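PDB 6L6J: Oxidored_FMN domain-containing protein from [Pseudomonas] geniculata N1, which acts as a 6-hydroxypseudooxynicotine amine oxidase, a flavoprotein that carries FMN, a [4Fe-4S] cluster and ADP. Local coordinates for residues V428-L433 / Y531-V536; V525-Y530 / D556-T561. All blocks are in the same frame, centred on the assembly; numbering follows the deposited sequence.

Interaction 1 of 2, residues V428-L433 / Y531-V536. With SO4 (sulfate ion), chain E.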
loop_
_atom_site.group_PDB
_atom_site.type_symbol
_atom_site.label_atom_id
_atom_site.label_comp_id
_atom_site.label_asym_id
_atom_site.label_seq_id
_atom_site.Cartn_x
_atom_site.Cartn_y
_atom_site.Cartn_z
ATOM N N VAL A 428 5.676 -19.892 3.872
ATOM C CA VAL A 428 5.950 -20.746 5.071
ATOM C C VAL A 428 7.192 -20.193 5.758
ATOM O O VAL A 428 7.079 -19.859 6.924
ATOM C CB VAL A 428 6.122 -22.243 4.745
ATOM C CG1 VAL A 428 6.901 -22.967 5.824
ATOM C CG2 VAL A 428 4.779 -22.936 4.518
ATOM N N ARG A 429 8.318 -20.075 5.038
ATOM C CA ARG A 429 9.639 -19.663 5.608
ATOM C C ARG A 429 9.778 -18.138 5.639
ATOM O O ARG A 429 10.357 -17.634 6.596
ATOM C CB ARG A 429 10.786 -20.271 4.812
ATOM C CG ARG A 429 10.953 -21.767 5.022
ATOM C CD ARG A 429 12.038 -22.348 4.145
ATOM N NE ARG A 429 11.832 -22.012 2.740
ATOM C CZ ARG A 429 12.794 -21.979 1.813
ATOM N NH1 ARG A 429 14.056 -22.249 2.139
ATOM N NH2 ARG A 429 12.505 -21.644 0.568
ATOM N N GLU A 430 9.253 -17.422 4.646
ATOM C CA GLU A 430 9.337 -15.929 4.590
ATOM C C GLU A 430 8.632 -15.312 5.806
ATOM O O GLU A 430 9.200 -14.351 6.372
ATOM C CB GLU A 430 8.724 -15.343 3.309
ATOM C CG GLU A 430 9.646 -15.368 2.114
ATOM C CD GLU A 430 9.237 -14.455 0.965
ATOM O OE1 GLU A 430 8.947 -13.274 1.216
ATOM O OE2 GLU A 430 9.199 -14.926 -0.180
ATOM N N ARG A 431 7.443 -15.813 6.170
ATOM C CA ARG A 431 6.604 -15.225 7.266
ATOM C C ARG A 431 7.323 -15.351 8.610
ATOM O O ARG A 431 6.973 -14.574 9.507
ATOM C CB ARG A 431 5.220 -15.876 7.382
ATOM C CG ARG A 431 5.218 -17.262 8.012
ATOM C CD ARG A 431 3.881 -17.951 7.876
ATOM N NE ARG A 431 2.829 -17.250 8.621
ATOM C CZ ARG A 431 1.524 -17.524 8.554
ATOM N NH1 ARG A 431 1.068 -18.483 7.760
ATOM N NH2 ARG A 431 0.672 -16.813 9.265
ATOM N N ARG A 432 8.293 -16.273 8.723
ATOM C CA ARG A 432 9.120 -16.513 9.943
ATOM C C ARG A 432 10.400 -15.664 9.965
ATOM O O ARG A 432 11.102 -15.715 10.989
ATOM C CB ARG A 432 9.485 -17.998 10.036
ATOM C CG ARG A 432 8.336 -18.888 10.501
ATOM C CD ARG A 432 8.558 -20.300 10.034
ATOM N NE ARG A 432 7.646 -21.240 10.648
ATOM C CZ ARG A 432 6.443 -21.591 10.184
ATOM N NH1 ARG A 432 5.940 -21.041 9.088
ATOM N NH2 ARG A 432 5.723 -22.494 10.839
ATOM N N LEU A 433 10.718 -14.934 8.888
ATOM C CA LEU A 433 11.860 -13.977 8.873
ATOM C C LEU A 433 11.459 -12.707 9.618
ATOM O O LEU A 433 10.288 -12.334 9.634
ATOM C CB LEU A 433 12.251 -13.638 7.434
ATOM C CG LEU A 433 12.891 -14.760 6.626
ATOM C CD1 LEU A 433 13.112 -14.300 5.199
ATOM C CD2 LEU A 433 14.192 -15.225 7.258
ATOM N N TYR A 531 14.670 -5.101 -3.282
ATOM C CA TYR A 531 13.437 -5.041 -2.440
ATOM C C TYR A 531 13.764 -5.458 -0.993
ATOM O O TYR A 531 14.816 -5.067 -0.498
ATOM C CB TYR A 531 12.350 -5.788 -3.217
ATOM C CG TYR A 531 10.949 -5.637 -2.693
ATOM C CD1 TYR A 531 10.609 -4.654 -1.780
ATOM C CD2 TYR A 531 9.953 -6.512 -3.079
ATOM C CE1 TYR A 531 9.329 -4.555 -1.261
ATOM C CE2 TYR A 531 8.654 -6.404 -2.595
ATOM C CZ TYR A 531 8.337 -5.429 -1.670
ATOM O OH TYR A 531 7.059 -5.313 -1.177
ATOM N N TYR A 532 12.954 -6.281 -0.339
ATOM C CA TYR A 532 13.034 -6.543 1.126
ATOM C C TYR A 532 13.937 -7.736 1.472
ATOM O O TYR A 532 14.399 -7.794 2.607
ATOM C CB TYR A 532 11.629 -6.838 1.654
ATOM C CG TYR A 532 11.002 -8.070 1.051
ATOM C CD1 TYR A 532 10.256 -7.991 -0.109
ATOM C CD2 TYR A 532 11.132 -9.311 1.646
ATOM C CE1 TYR A 532 9.636 -9.100 -0.661
ATOM C CE2 TYR A 532 10.528 -10.433 1.110
ATOM C CZ TYR A 532 9.777 -10.332 -0.049
ATOM O OH TYR A 532 9.183 -11.448 -0.574
ATOM N N MET A 533 14.143 -8.694 0.566
ATOM C CA MET A 533 14.737 -10.002 0.938
ATOM C C MET A 533 16.145 -9.825 1.515
ATOM O O MET A 533 16.490 -10.535 2.472
ATOM C CB MET A 533 14.817 -10.959 -0.243
ATOM C CG MET A 533 15.420 -12.313 0.114
ATOM S SD MET A 533 14.678 -13.110 1.579
ATOM C CE MET A 533 13.306 -13.984 0.824
ATOM N N ALA A 534 16.937 -8.917 0.978
ATOM C CA ALA A 534 18.325 -8.715 1.443
ATOM C C ALA A 534 18.314 -7.944 2.762
ATOM O O ALA A 534 19.146 -8.286 3.627
ATOM C CB ALA A 534 19.159 -8.032 0.390
ATOM N N ALA A 535 17.445 -6.936 2.910
ATOM C CA ALA A 535 17.376 -6.120 4.146
ATOM C C ALA A 535 16.880 -7.032 5.269
ATOM O O ALA A 535 17.331 -6.882 6.434
ATOM C CB ALA A 535 16.485 -4.907 3.995
ATOM N N VAL A 536 16.011 -7.967 4.926
ATOM C CA VAL A 536 15.409 -8.885 5.928
ATOM C C VAL A 536 16.483 -9.880 6.389
ATOM O O VAL A 536 16.522 -10.168 7.600
ATOM C CB VAL A 536 14.119 -9.543 5.384
ATOM C CG1 VAL A 536 13.550 -10.588 6.321
ATOM C CG2 VAL A 536 13.058 -8.494 5.099
HETATM S S SO4 E . 8.314 -23.250 14.031
HETATM O O1 SO4 E . 6.997 -23.425 14.649
HETATM O O2 SO4 E . 8.181 -23.069 12.580
HETATM O O3 SO4 E . 8.953 -22.068 14.604
HETATM O O4 SO4 E . 9.133 -24.431 14.298
#

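Interaction 2 of 2, residues V525-Y530 / D556-T561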
loop_
_atom_site.group_PDB
_atom_site.type_symbol
_atom_site.label_atom_id
_atom_site.label_comp_id
_atom_site.label_asym_id
_atom_site.label_seq_id
_atom_site.Cartn_x
_atom_site.Cartn_y
_atom_site.Cartn_z
ATOM N N VAL A 525 26.023 -9.023 2.895
ATOM C CA VAL A 525 24.755 -9.310 2.158
ATOM C C VAL A 525 24.781 -8.415 0.938
ATOM O O VAL A 525 24.889 -7.200 1.126
ATOM C CB VAL A 525 23.491 -9.081 3.007
ATOM C CG1 VAL A 525 22.244 -9.560 2.301
ATOM C CG2 VAL A 525 23.607 -9.758 4.359
ATOM N N TYR A 526 24.790 -9.025 -0.247
ATOM C CA TYR A 526 24.879 -8.331 -1.557
ATOM C C TYR A 526 23.480 -8.314 -2.159
ATOM O O TYR A 526 22.897 -9.407 -2.364
ATOM C CB TYR A 526 25.913 -9.019 -2.442
ATOM C CG TYR A 526 26.248 -8.311 -3.731
ATOM C CD1 TYR A 526 26.571 -6.963 -3.761
ATOM C CD2 TYR A 526 26.310 -9.019 -4.921
ATOM C CE1 TYR A 526 26.914 -6.339 -4.950
ATOM C CE2 TYR A 526 26.661 -8.412 -6.113
ATOM C CZ TYR A 526 26.953 -7.066 -6.128
ATOM O OH TYR A 526 27.278 -6.477 -7.314
ATOM N N ASP A 527 22.943 -7.105 -2.338
ATOM C CA ASP A 527 21.563 -6.854 -2.816
ATOM C C ASP A 527 21.615 -6.402 -4.278
ATOM O O ASP A 527 22.011 -5.253 -4.522
ATOM C CB ASP A 527 20.858 -5.836 -1.924
ATOM C CG ASP A 527 19.413 -5.628 -2.308
ATOM O OD1 ASP A 527 18.887 -6.500 -3.052
ATOM O OD2 ASP A 527 18.833 -4.604 -1.858
ATOM N N GLU A 528 21.247 -7.310 -5.187
ATOM C CA GLU A 528 20.942 -7.048 -6.619
ATOM C C GLU A 528 19.450 -7.333 -6.893
ATOM O O GLU A 528 19.083 -7.462 -8.082
ATOM C CB GLU A 528 21.812 -7.949 -7.499
ATOM C CG GLU A 528 23.212 -7.418 -7.705
ATOM C CD GLU A 528 23.381 -6.607 -8.973
ATOM O OE1 GLU A 528 23.229 -7.190 -10.059
ATOM O OE2 GLU A 528 23.644 -5.396 -8.866
ATOM N N ASP A 529 18.635 -7.491 -5.843
ATOM C CA ASP A 529 17.172 -7.718 -5.943
ATOM C C ASP A 529 16.456 -6.382 -5.762
ATOM O O ASP A 529 15.484 -6.165 -6.483
ATOM C CB ASP A 529 16.686 -8.717 -4.898
ATOM C CG ASP A 529 15.182 -8.738 -4.753
ATOM O OD1 ASP A 529 14.530 -9.413 -5.555
ATOM O OD2 ASP A 529 14.688 -8.042 -3.857
ATOM N N TYR A 530 16.906 -5.556 -4.809
ATOM C CA TYR A 530 16.509 -4.127 -4.633
ATOM C C TYR A 530 15.194 -4.004 -3.841
ATOM O O TYR A 530 14.637 -2.867 -3.743
ATOM C CB TYR A 530 16.374 -3.415 -5.994
ATOM C CG TYR A 530 17.657 -3.155 -6.751
ATOM C CD1 TYR A 530 18.885 -3.621 -6.305
ATOM C CD2 TYR A 530 17.638 -2.459 -7.949
ATOM C CE1 TYR A 530 20.060 -3.371 -6.997
ATOM C CE2 TYR A 530 18.795 -2.230 -8.678
ATOM C CZ TYR A 530 20.010 -2.680 -8.199
ATOM O OH TYR A 530 21.128 -2.379 -8.907
ATOM N N ASP A 556 20.739 3.810 -3.570
ATOM C CA ASP A 556 19.977 3.835 -2.304
ATOM C C ASP A 556 19.788 2.402 -1.833
ATOM O O ASP A 556 19.672 1.502 -2.669
ATOM C CB ASP A 556 18.650 4.562 -2.500
ATOM C CG ASP A 556 18.826 6.030 -2.824
ATOM O OD1 ASP A 556 19.281 6.769 -1.947
ATOM O OD2 ASP A 556 18.511 6.409 -3.931
ATOM N N PRO A 557 19.780 2.147 -0.494
ATOM C CA PRO A 557 19.467 0.821 0.029
ATOM C C PRO A 557 18.029 0.465 -0.379
ATOM O O PRO A 557 17.175 1.321 -0.299
ATOM C CB PRO A 557 19.666 0.935 1.550
ATOM C CG PRO A 557 19.598 2.415 1.845
ATOM C CD PRO A 557 20.084 3.103 0.584
ATOM N N SER A 558 17.835 -0.780 -0.826
ATOM C CA SER A 558 16.532 -1.430 -1.125
ATOM C C SER A 558 15.651 -0.500 -1.944
ATOM O O SER A 558 14.553 -0.144 -1.511
ATOM C CB SER A 558 15.851 -1.856 0.148
ATOM O OG SER A 558 16.612 -2.874 0.794
ATOM N N PRO A 559 16.114 -0.103 -3.151
ATOM C CA PRO A 559 15.520 0.999 -3.922
ATOM C C PRO A 559 13.987 0.997 -3.956
ATOM O O PRO A 559 13.379 2.067 -3.814
ATOM C CB PRO A 559 16.083 0.772 -5.320
ATOM C CG PRO A 559 17.443 0.230 -5.042
ATOM C CD PRO A 559 17.271 -0.688 -3.846
ATOM N N TRP A 560 13.404 -0.194 -4.115
ATOM C CA TRP A 560 11.942 -0.351 -4.308
ATOM C C TRP A 560 11.181 0.219 -3.095
ATOM O O TRP A 560 9.975 0.567 -3.257
ATOM C CB TRP A 560 11.576 -1.819 -4.548
ATOM C CG TRP A 560 10.118 -1.977 -4.855
ATOM C CD1 TRP A 560 9.163 -2.596 -4.104
ATOM C CD2 TRP A 560 9.436 -1.406 -5.975
ATOM N NE1 TRP A 560 7.939 -2.480 -4.700
ATOM C CE2 TRP A 560 8.077 -1.745 -5.848
ATOM C CE3 TRP A 560 9.852 -0.665 -7.084
ATOM C CZ2 TRP A 560 7.138 -1.382 -6.807
ATOM C CZ3 TRP A 560 8.916 -0.277 -8.012
ATOM C CH2 TRP A 560 7.574 -0.629 -7.868
ATOM N N THR A 561 11.842 0.277 -1.924
ATOM C CA THR A 561 11.231 0.737 -0.652
ATOM C C THR A 561 10.996 2.249 -0.699
ATOM O O THR A 561 10.172 2.712 0.074
ATOM C CB THR A 561 12.020 0.266 0.570
ATOM O OG1 THR A 561 13.348 0.783 0.549
ATOM C CG2 THR A 561 12.059 -1.244 0.645
#

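Interaction 1 of 2, residues V428-L433 / Y531-V536
Helix 426-430 with the turn after it, and helix 533-542 with the residues leading into it, stand well apart in their backbones, Glu-430 CA lying 8.8 Å from Met-533 CA, and draw nearer at Leu-433 CA and Val-536 CA, 6.9 Å apart. The contact joins two alpha/beta domains, a Rossmann-like NAD(P)-binding domain and the OYE-like second domain, and illustrates how a buried polar bond beside a small apolar patch can bridge a domain boundary. Glu-430 turns its CG anti to the carbonyl carbon and stays extended beyond it, so that the carboxylate arrives at the edge of the Tyr-532 ring. There Tyr-532 OH donates to the syn lone pair of Glu-430 OE1 at 2.6 Å, with ring and carboxylate planes 36° apart. The other oxygen, OE2, forms a salt bridge with Arg-426, an ADP-binding residue, so both carboxylate oxygens are engaged. Met-533, bent at chi2 and chi3, lays its CE 4.1 Å from Glu-430 CD. Its sulphur faces Leu-433 CD1, while Leu-513 packs on Glu-430 and Leu-433. Arg-432 gives NH1 to Val-428 O and NE to a sulfate, probably from the crystallisation liquor, with Arg-432 NE 2.7 Å from sulfate O2. The type I turn from Glu-430 to Leu-433 brings up Leu-433, whose side chain crosses that of Val-536 at about a right angle, Leu-433 CB 3.5 Å from Val-536 CG1.

Interaction 2 of 2, residues V525-Y530 / D556-T561
An Asx turn follows the C-terminal end of strand 522-527, the first strand of a beta-alpha-beta crossover in the OYE-like alpha/beta domain; the loop it meets, 556-561, follows the next strand of that unit, 547-552. The principle on display is that one carboxylate can shape a loop so that a single carbonyl reaches a neighbouring turn. Asp-527 holds its CG anti to the backbone N (chi1 -176°), which turns OD1 to the amides of the loop that follows. Asp-527 OD1 accepts from two amides, Tyr-530 N at 2.8 Å in a nearly straight bond and Asp-529 N at 3.0 Å, each approaching from above the carboxylate plane. Asp-527 OD2 is hydrogen-bonded to Tyr-550 OH of the adjacent strand, and that hydroxyl is also hydrogen-bonded to Ser-558 N. Replacing Asp-527 by an alanine would remove the single acceptor shared by the amides of Asp-529 and Tyr-530 and the link to Tyr-550, and would probably loosen residues 528-530 and the carbonyl they aim at the turn 558-561. Held in this way, and with a positive phi of 84°, Tyr-530 directs its carbonyl O to Trp-560 N, 3.0 Å away and almost along the C=O axis. That amide lies within a type I turn from Ser-558 to Thr-561, where Ser-558 O takes two bonds, from the Thr-561 N and from its OG1. Beside the carbonyl, Pro-559 crosses the tyrosine obliquely. Pro-559 CG sits over one face of the ring in a CH-pi contact, while Tyr-530 OH is hydrogen-bonded to Thr-553 OG1 and Arg-492 adds a cation-pi contact. Nearer the start of the side chain, Pro-559 CD rests 3.6 Å from Tyr-530 CB.

How the interactions relate
Interactions 1 and 2 have centres 13 Å apart and use consecutive parts of the chain: residues 525-530 run directly into 531-536, so that the loop shaped in interaction 2 delivers the helix used in interaction 1. They also touch through space. Tyr-531 O lies 3.1 Å from Ser-558 OG, probably a hydrogen bond, and the rings of Tyr-531 and Trp-560 meet edge-to-face. Ala-534 CB packs 3.6 Å from Asp-527 CB, seating the helix against the strand. Their surroundings differ: the side chain of Glu-430 is about 7 Å from the bound ADP, whereas that of Trp-560 is about 10 Å from the iron-sulphur cluster and about 12 Å from FMN.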